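Local coordinates for mannitol dehydrogenase (Pseudomonas fluorescens, PDB 1LJ8), which binds NAD and probably uses it to oxidise mannitol to fructose, at residues 204-207 against 208-212; 293-297 against 298-302; 362-365 against 366-369. One frame throughout, in Å; residues are numbered along the deposited sequence.

Contact 1. Residues 204-207 against 208-212; sequences LAFA and ALHNA
Phe206 and His210 meet one turn apart at the C-terminal end of helix 195-210, in the Rossmann domain. The phenyl carbon CE2 lies 3.4 Å from NE2 of His210, reaching the imidazole at its edge and near its plane. The rings meet obliquely, with planes at 68° and centroids 5.2 Å apart. Phe206 points its ring forward along the helix because CG is trans to the backbone N (chi1 -178°), beside the carbonyl carbon. With a leucine in place of His210 the imidazole edge is gone, and Phe206 CE2 would probably be left with a gap beside it and the packing on Leu156 and Pro159 disturbed.

Backbone bonds set the ring-bearing residues in position. Ala207 O takes two donors, His210 N at 2.8 Å and Asn211 N at 3.1 Å, an i+3 and an i+4 partner sharing one carbonyl, as is common near a helix end. Leu209 drapes its CG over Ala205 O, at 3.5 Å. Farther out, helix 150-157 packs on Phe206, while Ala207, with only a methyl group, can approach Ile218 of helix 212-221 closely. Asn211, a polar residue suited to an N-cap, starts that next helix by accepting from Leu214 N through OD1. His210 CB sits 3.1 Å from Ala207 O, the oxygen to which its own N is bonded.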
loop_
_atom_site.group_PDB
_atom_site.type_symbol
_atom_site.label_atom_id
_atom_site.label_comp_id
_atom_site.label_asym_id
_atom_site.label_seq_id
_atom_site.Cartn_x
_atom_site.Cartn_y
_atom_site.Cartn_z
ATOM N N LEU A 204 0.088 -18.452 -9.283
ATOM C CA LEU A 204 -0.196 -19.587 -10.166
ATOM C C LEU A 204 0.525 -19.458 -11.485
ATOM O O LEU A 204 1.063 -20.462 -11.996
ATOM C CB LEU A 204 -1.711 -19.733 -10.420
ATOM C CG LEU A 204 -2.526 -20.185 -9.202
ATOM C CD1 LEU A 204 -4.015 -20.326 -9.651
ATOM C CD2 LEU A 204 -2.017 -21.530 -8.645
ATOM N N ALA A 205 0.565 -18.257 -12.055
ATOM C CA ALA A 205 1.254 -18.055 -13.338
ATOM C C ALA A 205 2.742 -18.372 -13.176
ATOM O O ALA A 205 3.380 -19.027 -14.029
ATOM C CB ALA A 205 1.094 -16.651 -13.807
ATOM N N PHE A 206 3.295 -17.933 -12.055
ATOM C CA PHE A 206 4.701 -18.195 -11.788
ATOM C C PHE A 206 4.936 -19.701 -11.604
ATOM O O PHE A 206 5.870 -20.251 -12.164
ATOM C CB PHE A 206 5.141 -17.440 -10.521
ATOM C CG PHE A 206 6.594 -17.624 -10.199
ATOM C CD1 PHE A 206 7.560 -16.793 -10.769
ATOM C CD2 PHE A 206 6.982 -18.610 -9.320
ATOM C CE1 PHE A 206 8.913 -16.960 -10.454
ATOM C CE2 PHE A 206 8.336 -18.783 -8.990
ATOM C CZ PHE A 206 9.284 -17.965 -9.554
ATOM N N ALA A 207 4.098 -20.353 -10.816
ATOM C CA ALA A 207 4.238 -21.772 -10.559
ATOM C C ALA A 207 4.149 -22.568 -11.868
ATOM O O ALA A 207 4.879 -23.551 -12.051
ATOM C CB ALA A 207 3.180 -22.248 -9.575
ATOM N N ALA A 208 3.270 -22.118 -12.767
ATOM C CA ALA A 208 3.079 -22.777 -14.058
ATOM C C ALA A 208 4.337 -22.736 -14.904
ATOM O O ALA A 208 4.557 -23.646 -15.730
ATOM C CB ALA A 208 1.912 -22.135 -14.817
ATOM N N LEU A 209 5.152 -21.690 -14.742
ATOM C CA LEU A 209 6.413 -21.621 -15.485
ATOM C C LEU A 209 7.409 -22.662 -14.918
ATOM O O LEU A 209 8.411 -22.959 -15.552
ATOM C CB LEU A 209 7.008 -20.211 -15.430
ATOM C CG LEU A 209 6.151 -19.184 -16.169
ATOM C CD1 LEU A 209 6.598 -17.786 -15.783
ATOM C CD2 LEU A 209 6.241 -19.446 -17.686
ATOM N N HIS A 210 7.138 -23.198 -13.726
ATOM C CA HIS A 210 7.964 -24.267 -13.128
ATOM C C HIS A 210 7.452 -25.610 -13.644
ATOM O O HIS A 210 8.120 -26.279 -14.437
ATOM C CB HIS A 210 7.861 -24.265 -11.616
ATOM C CG HIS A 210 8.826 -23.337 -10.965
ATOM N ND1 HIS A 210 10.179 -23.588 -10.932
ATOM C CD2 HIS A 210 8.648 -22.146 -10.354
ATOM C CE1 HIS A 210 10.797 -22.589 -10.328
ATOM N NE2 HIS A 210 9.889 -21.700 -9.966
ATOM N N ASN A 211 6.298 -26.036 -13.143
ATOM C CA ASN A 211 5.678 -27.270 -13.623
ATOM C C ASN A 211 4.207 -27.256 -13.296
ATOM O O ASN A 211 3.781 -26.636 -12.315
ATOM C CB ASN A 211 6.365 -28.530 -13.055
ATOM C CG ASN A 211 6.292 -28.620 -11.543
ATOM O OD1 ASN A 211 5.312 -29.094 -10.987
ATOM N ND2 ASN A 211 7.344 -28.184 -10.876
ATOM N N ALA A 212 3.425 -27.898 -14.158
ATOM C CA ALA A 212 1.994 -27.959 -13.949
ATOM C C ALA A 212 1.681 -28.576 -12.595
ATOM O O ALA A 212 0.737 -28.167 -11.921
ATOM C CB ALA A 212 1.337 -28.772 -15.069
#

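Contact 2. Residues 293-297 against 298-302; sequences EMKIG and LLNGS
Lys295 and Asn300 meet five residues apart on helix 289-313, where the backbone widens into a pi-type turn. From CB the lysine chain first heads away from the next turn, then doubles back. CG, placed trans to the backbone N (chi1 179°), comes 4.1 Å from Leu299 CB. A bend at chi2 of -122°, well off the staggered values, steers the chain toward the asparagine: CD and CE both run past Asn300 OD1, CE at 3.6 Å. At the tip, NZ donates to Asn300 OD1 at 2.8 Å, in the plane of the amide and on a lone pair, with a C=O...N angle of 124°. Asn191, an NAD-binding residue, accepts from the same NZ through its own OD1, so two amide oxygens fix the amine. The lysine side chain is about 4 Å from the bound cofactor at nearest atoms.

The wide turn is consistent with this five-residue spacing. Asn300 N reaches back to Lys295 O at 3.3 Å, sharing that acceptor with Leu299 N, and Gly301 N bonds to Ile296 O at 2.9 Å. Gly301 suits its place because a side chain would collide with Gly297 O, which instead meets its CA in a C-H...O contact of 3.4 Å. On the apolar side, CG of Met294, a selenomethionine, rests 3.9 Å from Leu298 CD1. Helix 325-339 packs against Leu298 and Ser302, helix 351-362 touches Met294 and Lys295 through Tyr354 and Leu299 through Leu358 and Arg361, and strand 227-230 touches these same three residues through Met228 and Asp230.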
loop_
_atom_site.group_PDB
_atom_site.type_symbol
_atom_site.label_atom_id
_atom_site.label_comp_id
_atom_site.label_asym_id
_atom_site.label_seq_id
_atom_site.Cartn_x
_atom_site.Cartn_y
_atom_site.Cartn_z
ATOM N N GLU A 293 -12.973 -2.196 -4.021
ATOM C CA GLU A 293 -13.056 -1.383 -5.259
ATOM C C GLU A 293 -13.397 0.059 -4.893
ATOM O O GLU A 293 -12.837 1.020 -5.463
ATOM C CB GLU A 293 -14.146 -1.936 -6.212
ATOM C CG GLU A 293 -13.704 -3.195 -6.932
ATOM C CD GLU A 293 -14.861 -3.981 -7.552
ATOM O OE1 GLU A 293 -15.994 -3.441 -7.595
ATOM O OE2 GLU A 293 -14.614 -5.141 -7.986
HETATM N N MSE A 294 -14.341 0.192 -3.969
HETATM C CA MSE A 294 -14.787 1.487 -3.466
HETATM C C MSE A 294 -13.665 2.305 -2.816
HETATM O O MSE A 294 -13.469 3.508 -3.094
HETATM C CB MSE A 294 -15.878 1.294 -2.403
HETATM C CG MSE A 294 -16.296 2.583 -1.745
HETATM SE SE MSE A 294 -17.303 2.207 -0.055
HETATM C CE MSE A 294 -15.821 1.730 1.104
ATOM N N LYS A 295 -12.926 1.661 -1.928
ATOM C CA LYS A 295 -11.855 2.381 -1.246
ATOM C C LYS A 295 -10.738 2.756 -2.205
ATOM O O LYS A 295 -10.201 3.875 -2.168
ATOM C CB LYS A 295 -11.308 1.502 -0.126
ATOM C CG LYS A 295 -10.162 2.203 0.611
ATOM C CD LYS A 295 -8.935 1.404 0.556
ATOM C CE LYS A 295 -7.811 2.068 1.372
ATOM N NZ LYS A 295 -6.503 1.884 0.639
ATOM N N ILE A 296 -10.358 1.820 -3.068
ATOM C CA ILE A 296 -9.284 2.110 -4.025
ATOM C C ILE A 296 -9.720 3.249 -4.983
ATOM O O ILE A 296 -8.956 4.191 -5.262
ATOM C CB ILE A 296 -8.932 0.862 -4.871
ATOM C CG1 ILE A 296 -8.307 -0.246 -3.976
ATOM C CG2 ILE A 296 -7.954 1.271 -5.993
ATOM C CD1 ILE A 296 -6.941 0.122 -3.448
ATOM N N GLY A 297 -10.955 3.179 -5.478
ATOM C CA GLY A 297 -11.411 4.196 -6.431
ATOM C C GLY A 297 -11.546 5.594 -5.864
ATOM O O GLY A 297 -11.171 6.602 -6.488
ATOM N N LEU A 298 -12.100 5.656 -4.667
ATOM C CA LEU A 298 -12.344 6.921 -3.994
ATOM C C LEU A 298 -11.201 7.423 -3.134
ATOM O O LEU A 298 -10.813 8.582 -3.262
ATOM C CB LEU A 298 -13.630 6.811 -3.120
ATOM C CG LEU A 298 -14.928 6.590 -3.930
ATOM C CD1 LEU A 298 -16.108 6.336 -2.903
ATOM C CD2 LEU A 298 -15.212 7.836 -4.818
ATOM N N LEU A 299 -10.664 6.587 -2.250
ATOM C CA LEU A 299 -9.599 7.098 -1.371
ATOM C C LEU A 299 -8.286 7.180 -2.130
ATOM O O LEU A 299 -7.705 8.264 -2.275
ATOM C CB LEU A 299 -9.454 6.207 -0.120
ATOM C CG LEU A 299 -8.600 6.776 1.025
ATOM C CD1 LEU A 299 -8.918 5.976 2.325
ATOM C CD2 LEU A 299 -7.073 6.647 0.670
ATOM N N ASN A 300 -7.819 6.052 -2.675
ATOM C CA ASN A 300 -6.534 6.123 -3.380
ATOM C C ASN A 300 -6.613 6.942 -4.652
ATOM O O ASN A 300 -5.668 7.631 -5.002
ATOM C CB ASN A 300 -6.020 4.703 -3.628
ATOM C CG ASN A 300 -5.809 3.951 -2.305
ATOM O OD1 ASN A 300 -6.646 3.147 -1.882
ATOM N ND2 ASN A 300 -4.699 4.228 -1.635
ATOM N N GLY A 301 -7.734 6.850 -5.369
ATOM C CA GLY A 301 -7.892 7.656 -6.549
ATOM C C GLY A 301 -7.811 9.133 -6.176
ATOM O O GLY A 301 -7.166 9.898 -6.888
ATOM N N SER A 302 -8.468 9.557 -5.084
ATOM C CA SER A 302 -8.411 10.972 -4.695
ATOM C C SER A 302 -6.996 11.359 -4.268
ATOM O O SER A 302 -6.532 12.479 -4.567
ATOM C CB SER A 302 -9.400 11.247 -3.538
ATOM O OG SER A 302 -10.715 11.219 -4.059
#

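Contact 3. Residues 362-365 against 366-369; sequences FSNQ and AIAD
Asn364 turns its amide toward Ile367 because CG stands trans to the backbone N (chi1 177°), while Ile367 carries CG2 between its own backbone N and carbonyl carbon, facing the asparagine. The two side chains meet at about a right angle in the loop between helices 351-362 and 371-375, in the C-terminal domain. In an N-cap-like bond to the residue three positions on, Asn364 OD1 accepts from Ile367 N at 3.1 Å, the donor standing 57° out of the carbonyl plane and so not on a lone pair. Asparagine fits here because its short amide can bridge three residues while ND2 donates to Leu88 O, which fixes the rotation of the group. Isoleucine adds a branched wall: its CB lies 3.5 Å from Asn364 ND2, and Pro234 also packs on Ile367.

Asp90 holds the start of the turn, accepting from Gln365 N and Ala366 N through its two carboxylate oxygens. Ala368 is left-handed (phi 52°, psi 58°), and its O accepts from His240 NE2. Gln365, bent at chi2, folds back so that its NE2 donates to Ser363 O at 2.8 Å.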
loop_
_atom_site.group_PDB
_atom_site.type_symbol
_atom_site.label_atom_id
_atom_site.label_comp_id
_atom_site.label_asym_id
_atom_site.label_seq_id
_atom_site.Cartn_x
_atom_site.Cartn_y
_atom_site.Cartn_z
ATOM N N PHE A 362 -8.610 13.059 5.313
ATOM C CA PHE A 362 -7.489 13.737 4.658
ATOM C C PHE A 362 -7.233 15.126 5.269
ATOM O O PHE A 362 -6.161 15.677 5.101
ATOM C CB PHE A 362 -7.751 13.970 3.158
ATOM C CG PHE A 362 -7.674 12.735 2.295
ATOM C CD1 PHE A 362 -7.814 12.871 0.913
ATOM C CD2 PHE A 362 -7.502 11.469 2.829
ATOM C CE1 PHE A 362 -7.785 11.744 0.074
ATOM C CE2 PHE A 362 -7.479 10.322 2.008
ATOM C CZ PHE A 362 -7.623 10.469 0.626
ATOM N N SER A 363 -8.241 15.691 5.948
ATOM C CA SER A 363 -8.126 17.020 6.574
ATOM C C SER A 363 -7.454 16.966 7.939
ATOM O O SER A 363 -7.184 18.018 8.561
ATOM C CB SER A 363 -9.527 17.671 6.687
ATOM O OG SER A 363 -10.116 17.798 5.389
ATOM N N ASN A 364 -7.176 15.745 8.407
ATOM C CA ASN A 364 -6.476 15.531 9.700
ATOM C C ASN A 364 -5.142 16.311 9.664
ATOM O O ASN A 364 -4.204 16.000 8.924
ATOM C CB ASN A 364 -6.255 14.010 9.859
ATOM C CG ASN A 364 -5.488 13.628 11.112
ATOM O OD1 ASN A 364 -4.881 14.458 11.793
ATOM N ND2 ASN A 364 -5.498 12.329 11.406
ATOM N N GLN A 365 -5.028 17.361 10.465
ATOM C CA GLN A 365 -3.802 18.156 10.404
ATOM C C GLN A 365 -2.680 17.559 11.230
ATOM O O GLN A 365 -1.511 17.702 10.883
ATOM C CB GLN A 365 -4.051 19.589 10.920
ATOM C CG GLN A 365 -5.348 20.222 10.401
ATOM C CD GLN A 365 -5.203 20.880 9.041
ATOM O OE1 GLN A 365 -4.321 21.721 8.841
ATOM N NE2 GLN A 365 -6.081 20.506 8.086
ATOM N N ALA A 366 -3.036 16.879 12.312
ATOM C CA ALA A 366 -2.010 16.346 13.207
ATOM C C ALA A 366 -1.161 15.237 12.597
ATOM O O ALA A 366 0.013 15.125 12.917
ATOM C CB ALA A 366 -2.671 15.829 14.450
ATOM N N ILE A 367 -1.768 14.433 11.719
ATOM C CA ILE A 367 -1.072 13.274 11.127
ATOM C C ILE A 367 0.105 13.630 10.233
ATOM O O ILE A 367 1.090 12.884 10.146
ATOM C CB ILE A 367 -2.112 12.363 10.386
ATOM C CG1 ILE A 367 -1.553 10.953 10.047
ATOM C CG2 ILE A 367 -2.566 13.077 9.121
ATOM C CD1 ILE A 367 -1.028 10.164 11.247
ATOM N N ALA A 368 0.026 14.747 9.533
ATOM C CA ALA A 368 1.123 15.169 8.682
ATOM C C ALA A 368 1.613 14.078 7.697
ATOM O O ALA A 368 2.789 13.695 7.648
ATOM C CB ALA A 368 2.298 15.701 9.562
ATOM N N ASP A 369 0.684 13.612 6.876
ATOM C CA ASP A 369 0.996 12.603 5.874
ATOM C C ASP A 369 1.652 13.279 4.678
ATOM O O ASP A 369 1.164 14.278 4.137
ATOM C CB ASP A 369 -0.298 11.873 5.479
ATOM C CG ASP A 369 -0.025 10.679 4.573
ATOM O OD1 ASP A 369 1.139 10.253 4.572
ATOM O OD2 ASP A 369 -0.963 10.197 3.891
#

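Overall arrangement
Contact 2 is the buried one, close to the cofactor; contacts 1 and 3 are only partly buried and lie on opposite sides of the chain's centre. Contact 1 belongs to the Rossmann domain, whereas contacts 2 and 3 share the C-terminal domain and touch: Phe362 at the end of helix 351-362 packs its CZ 3.6 Å from Leu299 O. Chemistry follows place. At the peripheral helix end of contact 1 an aromatic pair and a shared carbonyl dominate; in contact 2 a lysine-asparagine bond lies beside the NAD site, with apolar chains on other parts of the long helix; in the loop of contact 3, without regular secondary structure, side-chain amides and outside acceptors replace the helical backbone bonds.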